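Local coordinates for single-stranded DNA-binding protein WHY3, chloroplastic (PDB 4KOQ), which binds single-stranded DNA in chloroplasts and nucleus, protecting plastid genome stability and repressing transcription of the kinesin gene KP1, at residues A[13-18]-A[135-140]. Numbering follows the deposited sequence.
Sequences HSIYKG and VYIPIT
Lys-17 reaches across to Ile-137, Pro-138 and Thr-140, and its course illustrates how a lysine can pack with its chain and bond with its tip. CB of Lys-17 starts 4.0 Å from CG1 of Ile-137. CG of Lys-17, set anti to the carbonyl carbon (chi1 -69°), lies 3.8 Å from Ile-137 CG1, the two side chains crossing at about a right angle. The same Lys-17 CG is 3.6 Å from Pro-138 O, and CD and CE stay alongside that oxygen, the chain bending at chi2 and again at chi4. NZ of Lys-17 finally donates a hydrogen bond to Pro-138 O (2.8 Å), approaching from above the carbonyl plane, 40° out of it; CG2 of Thr-140 is also near. A salt bridge to Glu-143, in the helix that Thr-140 caps, gives the ammonium a second partner, and Glu-143 also accepts a bond from Thr-140 N. An alanine here would probably leave Glu-143 without this positive mate and Pro-138 O without this donor, and open a gap beside Ile-137. Among the isoleucines, CD1 of Ile-15 meets CD1 of Ile-139 at 3.8 Å, while Ile-137 CD1 sits 3.6 Å from Ile-15 O. The contact thus joins strands 9-16 and 131-140, each outermost in its antiparallel four-stranded sheet within this chain, in the Whirly fold, with Lys-17 the first residue of segment 17-22, probably required for single-stranded DNA binding, as in related proteins.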
# COMPACT_ATOMS: atom_id res chain seq x y z
N HIS A 13 -9.13 -5.30 15.96
CA HIS A 13 -8.22 -6.38 15.67
C HIS A 13 -7.59 -6.80 16.99
O HIS A 13 -7.00 -5.98 17.67
CB HIS A 13 -7.19 -5.92 14.65
CG HIS A 13 -6.06 -6.88 14.45
ND1 HIS A 13 -6.22 -8.13 13.88
CD2 HIS A 13 -4.75 -6.78 14.77
CE1 HIS A 13 -5.05 -8.75 13.85
NE2 HIS A 13 -4.15 -7.95 14.39
N SER A 14 -7.74 -8.07 17.35
CA SER A 14 -7.24 -8.58 18.63
C SER A 14 -6.10 -9.61 18.57
O SER A 14 -6.01 -10.44 17.68
CB SER A 14 -8.40 -9.19 19.39
OG SER A 14 -9.42 -8.22 19.51
N ILE A 15 -5.27 -9.57 19.61
CA ILE A 15 -4.20 -10.51 19.83
C ILE A 15 -4.39 -11.04 21.22
O ILE A 15 -4.44 -10.26 22.18
CB ILE A 15 -2.87 -9.81 19.70
CG1 ILE A 15 -2.74 -9.27 18.27
CG2 ILE A 15 -1.70 -10.75 19.99
CD1 ILE A 15 -1.72 -8.19 18.12
N TYR A 16 -4.54 -12.35 21.33
CA TYR A 16 -4.83 -13.00 22.60
C TYR A 16 -3.65 -13.84 23.04
O TYR A 16 -3.20 -14.72 22.31
CB TYR A 16 -6.03 -13.90 22.42
CG TYR A 16 -7.28 -13.18 22.03
CD1 TYR A 16 -7.98 -12.43 22.94
CD2 TYR A 16 -7.75 -13.25 20.72
CE1 TYR A 16 -9.11 -11.77 22.58
CE2 TYR A 16 -8.89 -12.58 20.35
CZ TYR A 16 -9.57 -11.86 21.29
OH TYR A 16 -10.70 -11.19 20.94
N LYS A 17 -3.10 -13.55 24.21
CA LYS A 17 -1.98 -14.30 24.68
C LYS A 17 -2.26 -14.89 26.06
O LYS A 17 -3.34 -14.70 26.63
CB LYS A 17 -0.71 -13.43 24.69
CG LYS A 17 -0.20 -13.05 23.28
CD LYS A 17 0.26 -14.27 22.47
CE LYS A 17 0.39 -13.94 21.00
NZ LYS A 17 1.69 -13.30 20.73
N GLY A 18 -1.25 -15.56 26.60
CA GLY A 18 -1.42 -16.29 27.84
C GLY A 18 -1.83 -15.46 29.04
O GLY A 18 -2.65 -15.90 29.84
N VAL A 135 0.41 -3.60 31.95
CA VAL A 135 0.00 -4.80 31.21
C VAL A 135 1.03 -5.00 30.12
O VAL A 135 1.34 -4.04 29.42
CB VAL A 135 -1.39 -4.64 30.54
CG1 VAL A 135 -1.74 -5.92 29.75
CG2 VAL A 135 -2.46 -4.37 31.57
N TYR A 136 1.57 -6.20 30.01
CA TYR A 136 2.57 -6.54 29.00
C TYR A 136 1.99 -7.57 28.08
O TYR A 136 1.27 -8.48 28.55
CB TYR A 136 3.77 -7.19 29.65
CG TYR A 136 4.62 -6.25 30.46
CD1 TYR A 136 4.30 -5.96 31.78
CD2 TYR A 136 5.76 -5.68 29.92
CE1 TYR A 136 5.10 -5.09 32.53
CE2 TYR A 136 6.55 -4.81 30.64
CZ TYR A 136 6.23 -4.54 31.95
OH TYR A 136 7.03 -3.67 32.66
N ILE A 137 2.31 -7.49 26.80
CA ILE A 137 1.88 -8.54 25.89
C ILE A 137 2.96 -8.72 24.83
O ILE A 137 3.45 -7.76 24.27
CB ILE A 137 0.52 -8.26 25.30
CG1 ILE A 137 -0.01 -9.50 24.55
CG2 ILE A 137 0.57 -7.03 24.41
CD1 ILE A 137 -1.40 -9.37 23.96
N PRO A 138 3.40 -9.96 24.63
CA PRO A 138 4.34 -10.24 23.55
C PRO A 138 3.63 -10.41 22.21
O PRO A 138 2.54 -10.99 22.13
CB PRO A 138 4.95 -11.58 23.97
CG PRO A 138 3.88 -12.23 24.75
CD PRO A 138 3.08 -11.15 25.42
N ILE A 139 4.26 -9.89 21.17
CA ILE A 139 3.70 -9.84 19.82
C ILE A 139 4.76 -10.52 18.95
O ILE A 139 5.91 -10.07 18.94
CB ILE A 139 3.52 -8.33 19.40
CG1 ILE A 139 2.62 -7.57 20.41
CG2 ILE A 139 2.93 -8.15 18.02
CD1 ILE A 139 1.22 -8.15 20.52
N THR A 140 4.40 -11.58 18.24
CA THR A 140 5.36 -12.24 17.34
C THR A 140 5.70 -11.37 16.17
O THR A 140 4.97 -10.44 15.83
CB THR A 140 4.84 -13.59 16.79
OG1 THR A 140 3.71 -13.38 15.93
CG2 THR A 140 4.47 -14.58 17.93